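Long-range contact in DUF3299 domain-containing protein (Pseudomonas aeruginosa, PDB 4HSP), which is of unknown function but is probably made with a signal peptide and belongs to the DUF3299 family, in the OB clan of small beta-barrel domains: residues Gln113-Glu124 with Tyr135-Glu146. Numbering follows the deposited sequence.
Sequences QPFWVEGTFKVE and YRMQASKVTPYE. With EDO (1,2-ethanediol), chain J.
W116 and T143 exchange two backbone hydrogen bonds, and the same antiparallel ladder continues through E118 with K141, T120 with Q138 and K122 with R136. Its register slips once: the carbonyl oxygen of E118 accepts both S140 N at 2.8 Å and K141 N at 3.3 Å, which defines a classic beta bulge. There both chains turn a corner: strand 115-118 runs at 165° to strand 141-144 but at 93° to strand 135-139. Such a bent pair is consistent with the curled sheet of an OB-like barrel, and strand 55-68 pairs with the other edge of 115-118 and 120-122.

Among the aromatic contacts, Y145, its CG anti to the backbone nitrogen, swings across W116 and holds CD2 3.1 Å above the W116 ring plane, offset toward that ring's rim. The five-membered ring of W116 and the Y145 ring are 19° from parallel but slid apart, barely overlapping. A water bridges W116 NE1 and E146 O, while Y145 OH bonds to P24 O of the second subunit. At the far end F121 CZ approaches Y135 CD1 at 3.5 Å. Between these pairs V117 CG1 packs 3.8 Å from A139 CB and 3.9 Å from SE of M137, a selenomethionine.

A salt bridge joins E124 OE2 to R136 NH1 at 3.3 Å, the oxygen well out of the guanidinium plane with no N-H aimed at it; K122 NZ pairs weakly with E124 OE1.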
loop_
_atom_site.group_PDB
_atom_site.type_symbol
_atom_site.label_atom_id
_atom_site.label_comp_id
_atom_site.label_asym_id
_atom_site.label_seq_id
_atom_site.Cartn_x
_atom_site.Cartn_y
_atom_site.Cartn_z
ATOM N N GLN A 113 7.480 -3.716 1.786
ATOM C CA GLN A 113 8.818 -3.634 2.375
ATOM C C GLN A 113 9.747 -4.669 1.763
ATOM O O GLN A 113 9.252 -5.674 1.215
ATOM C CB GLN A 113 8.720 -3.836 3.906
ATOM C CG GLN A 113 8.432 -5.262 4.343
ATOM C CD GLN A 113 7.850 -5.319 5.717
ATOM O OE1 GLN A 113 8.459 -4.916 6.709
ATOM N NE2 GLN A 113 6.652 -5.832 5.796
ATOM N N PRO A 114 11.093 -4.460 1.859
ATOM C CA PRO A 114 12.003 -5.496 1.379
ATOM C C PRO A 114 12.126 -6.593 2.428
ATOM O O PRO A 114 11.768 -6.398 3.600
ATOM C CB PRO A 114 13.318 -4.742 1.157
ATOM C CG PRO A 114 13.231 -3.524 2.000
ATOM C CD PRO A 114 11.843 -3.374 2.533
ATOM N N PHE A 115 12.616 -7.747 1.997
ATOM C CA PHE A 115 12.842 -8.913 2.842
ATOM C C PHE A 115 14.211 -9.504 2.635
ATOM O O PHE A 115 14.847 -9.226 1.633
ATOM C CB PHE A 115 11.817 -10.006 2.511
ATOM C CG PHE A 115 10.406 -9.697 2.927
ATOM C CD1 PHE A 115 9.574 -8.931 2.111
ATOM C CD2 PHE A 115 9.894 -10.194 4.115
ATOM C CE1 PHE A 115 8.269 -8.634 2.501
ATOM C CE2 PHE A 115 8.589 -9.889 4.506
ATOM C CZ PHE A 115 7.789 -9.110 3.695
ATOM N N TRP A 116 14.647 -10.332 3.592
ATOM C CA TRP A 116 15.787 -11.238 3.536
ATOM C C TRP A 116 15.212 -12.626 3.212
ATOM O O TRP A 116 14.325 -13.097 3.923
ATOM C CB TRP A 116 16.588 -11.276 4.868
ATOM C CG TRP A 116 17.441 -10.072 5.111
ATOM C CD1 TRP A 116 17.214 -9.066 6.007
ATOM C CD2 TRP A 116 18.624 -9.711 4.388
ATOM N NE1 TRP A 116 18.151 -8.072 5.849
ATOM C CE2 TRP A 116 19.037 -8.446 4.866
ATOM C CE3 TRP A 116 19.375 -10.332 3.374
ATOM C CZ2 TRP A 116 20.189 -7.811 4.395
ATOM C CZ3 TRP A 116 20.511 -9.696 2.899
ATOM C CH2 TRP A 116 20.889 -8.436 3.380
ATOM N N VAL A 117 15.644 -13.233 2.103
ATOM C CA VAL A 117 15.238 -14.596 1.741
ATOM C C VAL A 117 16.481 -15.514 1.896
ATOM O O VAL A 117 17.467 -15.340 1.179
ATOM C CB VAL A 117 14.597 -14.728 0.327
ATOM C CG1 VAL A 117 14.260 -16.183 0.036
ATOM C CG2 VAL A 117 13.362 -13.845 0.172
ATOM N N GLU A 118 16.421 -16.466 2.823
ATOM C CA GLU A 118 17.463 -17.468 3.081
ATOM C C GLU A 118 16.978 -18.822 2.649
ATOM O O GLU A 118 15.828 -19.168 2.930
ATOM C CB GLU A 118 17.805 -17.540 4.590
ATOM C CG GLU A 118 18.174 -16.211 5.230
ATOM C CD GLU A 118 18.410 -16.242 6.727
ATOM O OE1 GLU A 118 18.742 -17.329 7.254
ATOM O OE2 GLU A 118 18.291 -15.173 7.370
ATOM N N GLY A 119 17.862 -19.629 2.081
ATOM C CA GLY A 119 17.519 -21.001 1.705
ATOM C C GLY A 119 18.484 -21.647 0.743
ATOM O O GLY A 119 19.531 -21.089 0.459
ATOM N N THR A 120 18.148 -22.837 0.243
ATOM C CA THR A 120 18.971 -23.569 -0.727
ATOM C C THR A 120 18.843 -22.855 -2.067
ATOM O O THR A 120 17.730 -22.622 -2.555
ATOM C CB THR A 120 18.567 -25.059 -0.780
ATOM O OG1 THR A 120 18.577 -25.583 0.553
ATOM C CG2 THR A 120 19.486 -25.887 -1.684
ATOM N N PHE A 121 19.992 -22.495 -2.637
ATOM C CA PHE A 121 20.122 -21.736 -3.864
ATOM C C PHE A 121 20.540 -22.626 -5.020
ATOM O O PHE A 121 21.573 -23.270 -4.954
ATOM C CB PHE A 121 21.143 -20.607 -3.638
ATOM C CG PHE A 121 21.141 -19.515 -4.677
ATOM C CD1 PHE A 121 20.209 -18.491 -4.628
ATOM C CD2 PHE A 121 22.072 -19.508 -5.701
ATOM C CE1 PHE A 121 20.231 -17.460 -5.569
ATOM C CE2 PHE A 121 22.064 -18.499 -6.669
ATOM C CZ PHE A 121 21.164 -17.469 -6.581
ATOM N N LYS A 122 19.766 -22.602 -6.105
ATOM C CA LYS A 122 19.964 -23.394 -7.322
ATOM C C LYS A 122 20.110 -22.526 -8.565
ATOM O O LYS A 122 19.369 -21.555 -8.741
ATOM C CB LYS A 122 18.736 -24.313 -7.552
ATOM C CG LYS A 122 18.775 -25.693 -6.954
ATOM C CD LYS A 122 17.682 -26.536 -7.638
ATOM C CE LYS A 122 18.235 -27.578 -8.594
ATOM N NZ LYS A 122 18.880 -26.984 -9.801
ATOM N N VAL A 123 20.981 -22.946 -9.473
ATOM C CA VAL A 123 21.191 -22.305 -10.766
ATOM C C VAL A 123 20.418 -23.182 -11.751
ATOM O O VAL A 123 20.937 -24.173 -12.277
ATOM C CB VAL A 123 22.693 -22.115 -11.106
ATOM C CG1 VAL A 123 22.852 -21.457 -12.464
ATOM C CG2 VAL A 123 23.398 -21.289 -10.033
ATOM N N GLU A 124 19.117 -22.877 -11.870
ATOM C CA GLU A 124 18.132 -23.600 -12.666
ATOM C C GLU A 124 17.142 -22.619 -13.232
ATOM O O GLU A 124 16.705 -21.704 -12.531
ATOM C CB GLU A 124 17.413 -24.632 -11.781
ATOM C CG GLU A 124 16.617 -25.683 -12.542
ATOM C CD GLU A 124 15.590 -26.472 -11.743
ATOM O OE1 GLU A 124 15.819 -26.733 -10.537
ATOM O OE2 GLU A 124 14.550 -26.839 -12.337
ATOM N N TYR A 135 17.763 -18.335 -11.655
ATOM C CA TYR A 135 17.982 -18.830 -10.302
ATOM C C TYR A 135 16.699 -19.237 -9.613
ATOM O O TYR A 135 15.640 -18.662 -9.867
ATOM C CB TYR A 135 18.683 -17.757 -9.441
ATOM C CG TYR A 135 19.987 -17.271 -10.031
ATOM C CD1 TYR A 135 21.117 -18.086 -10.047
ATOM C CD2 TYR A 135 20.078 -16.014 -10.634
ATOM C CE1 TYR A 135 22.322 -17.647 -10.599
ATOM C CE2 TYR A 135 21.280 -15.569 -11.194
ATOM C CZ TYR A 135 22.400 -16.387 -11.167
ATOM O OH TYR A 135 23.590 -15.965 -11.702
ATOM N N ARG A 136 16.814 -20.225 -8.711
ATOM C CA ARG A 136 15.726 -20.735 -7.883
ATOM C C ARG A 136 16.185 -20.833 -6.422
ATOM O O ARG A 136 17.378 -20.987 -6.134
ATOM C CB ARG A 136 15.219 -22.108 -8.378
ATOM C CG ARG A 136 14.552 -22.124 -9.735
ATOM C CD ARG A 136 14.230 -23.536 -10.124
ATOM N NE ARG A 136 12.837 -23.871 -9.828
ATOM C CZ ARG A 136 11.950 -24.263 -10.738
ATOM N NH1 ARG A 136 12.308 -24.395 -12.013
ATOM N NH2 ARG A 136 10.703 -24.536 -10.380
HETATM N N MSE A 137 15.227 -20.769 -5.508
HETATM C CA MSE A 137 15.478 -20.870 -4.077
HETATM C C MSE A 137 14.293 -21.526 -3.364
HETATM O O MSE A 137 13.128 -21.208 -3.617
HETATM C CB MSE A 137 15.757 -19.480 -3.503
HETATM C CG MSE A 137 16.198 -19.436 -2.058
HETATM SE SE MSE A 137 17.249 -17.793 -1.793
HETATM C CE MSE A 137 18.787 -18.619 -1.257
ATOM N N GLN A 138 14.615 -22.473 -2.500
ATOM C CA GLN A 138 13.688 -23.130 -1.606
ATOM C C GLN A 138 13.986 -22.477 -0.278
ATOM O O GLN A 138 15.006 -22.775 0.346
ATOM C CB GLN A 138 13.893 -24.656 -1.625
ATOM C CG GLN A 138 12.871 -25.434 -0.802
ATOM C CD GLN A 138 11.448 -25.278 -1.296
ATOM O OE1 GLN A 138 11.155 -25.451 -2.484
ATOM N NE2 GLN A 138 10.531 -24.964 -0.381
ATOM N N ALA A 139 13.199 -21.469 0.068
ATOM C CA ALA A 139 13.431 -20.680 1.262
ATOM C C ALA A 139 13.136 -21.432 2.578
ATOM O O ALA A 139 12.114 -22.118 2.707
ATOM C CB ALA A 139 12.619 -19.400 1.208
ATOM N N SER A 140 14.056 -21.257 3.550
ATOM C CA SER A 140 14.019 -21.719 4.942
ATOM C C SER A 140 13.434 -20.607 5.813
ATOM O O SER A 140 12.795 -20.880 6.837
ATOM C CB SER A 140 15.432 -22.037 5.452
ATOM O OG SER A 140 16.283 -22.671 4.510
ATOM N N LYS A 141 13.713 -19.340 5.420
ATOM C CA LYS A 141 13.318 -18.141 6.144
ATOM C C LYS A 141 13.127 -16.956 5.203
ATOM O O LYS A 141 13.942 -16.710 4.305
ATOM C CB LYS A 141 14.406 -17.818 7.172
ATOM C CG LYS A 141 13.999 -16.956 8.349
ATOM C CD LYS A 141 15.266 -16.536 9.104
ATOM C CE LYS A 141 15.052 -16.115 10.536
ATOM N NZ LYS A 141 16.218 -15.343 11.046
ATOM N N VAL A 142 12.018 -16.242 5.411
ATOM C CA VAL A 142 11.634 -15.003 4.738
ATOM C C VAL A 142 11.321 -14.047 5.870
ATOM O O VAL A 142 10.389 -14.273 6.637
ATOM C CB VAL A 142 10.506 -15.119 3.694
ATOM C CG1 VAL A 142 10.333 -13.788 2.959
ATOM C CG2 VAL A 142 10.803 -16.243 2.700
ATOM N N THR A 143 12.190 -13.078 6.065
ATOM C CA THR A 143 12.129 -12.148 7.177
ATOM C C THR A 143 12.260 -10.734 6.652
ATOM O O THR A 143 13.049 -10.498 5.732
ATOM C CB THR A 143 13.228 -12.482 8.226
ATOM O OG1 THR A 143 14.403 -13.025 7.598
ATOM C CG2 THR A 143 12.738 -13.465 9.260
ATOM N N PRO A 144 11.496 -9.769 7.225
ATOM C CA PRO A 144 11.605 -8.381 6.753
ATOM C C PRO A 144 13.009 -7.818 6.918
ATOM O O PRO A 144 13.710 -8.150 7.879
ATOM C CB PRO A 144 10.597 -7.626 7.628
ATOM C CG PRO A 144 9.623 -8.696 8.126
ATOM C CD PRO A 144 10.503 -9.896 8.322
ATOM N N TYR A 145 13.434 -7.012 5.929
ATOM C CA TYR A 145 14.707 -6.292 5.905
ATOM C C TYR A 145 14.612 -5.217 6.967
ATOM O O TYR A 145 13.751 -4.332 6.891
ATOM C CB TYR A 145 14.944 -5.705 4.504
ATOM C CG TYR A 145 16.273 -5.021 4.281
ATOM C CD1 TYR A 145 16.456 -3.678 4.614
ATOM C CD2 TYR A 145 17.304 -5.667 3.604
ATOM C CE1 TYR A 145 17.660 -3.024 4.357
ATOM C CE2 TYR A 145 18.503 -5.012 3.312
ATOM C CZ TYR A 145 18.681 -3.697 3.704
ATOM O OH TYR A 145 19.856 -3.064 3.402
ATOM N N GLU A 146 15.443 -5.328 7.991
ATOM C CA GLU A 146 15.373 -4.389 9.086
ATOM C C GLU A 146 16.322 -3.233 8.861
ATOM O O GLU A 146 17.521 -3.425 8.559
ATOM C CB GLU A 146 15.649 -5.076 10.427
ATOM C CG GLU A 146 14.544 -6.029 10.883
ATOM C CD GLU A 146 13.269 -5.451 11.485
ATOM O OE1 GLU A 146 13.186 -4.211 11.663
ATOM O OE2 GLU A 146 12.352 -6.249 11.795
HETATM C C1 EDO J . 12.027 -24.153 -6.560
HETATM O O1 EDO J . 12.145 -22.786 -6.984
HETATM C C2 EDO J . 13.041 -24.523 -5.433
HETATM O O2 EDO J . 14.259 -25.003 -6.003
HETATM O O HOH W 1 18.863 -5.443 7.192
HETATM O O HOH W 2 15.546 -25.057 2.016
#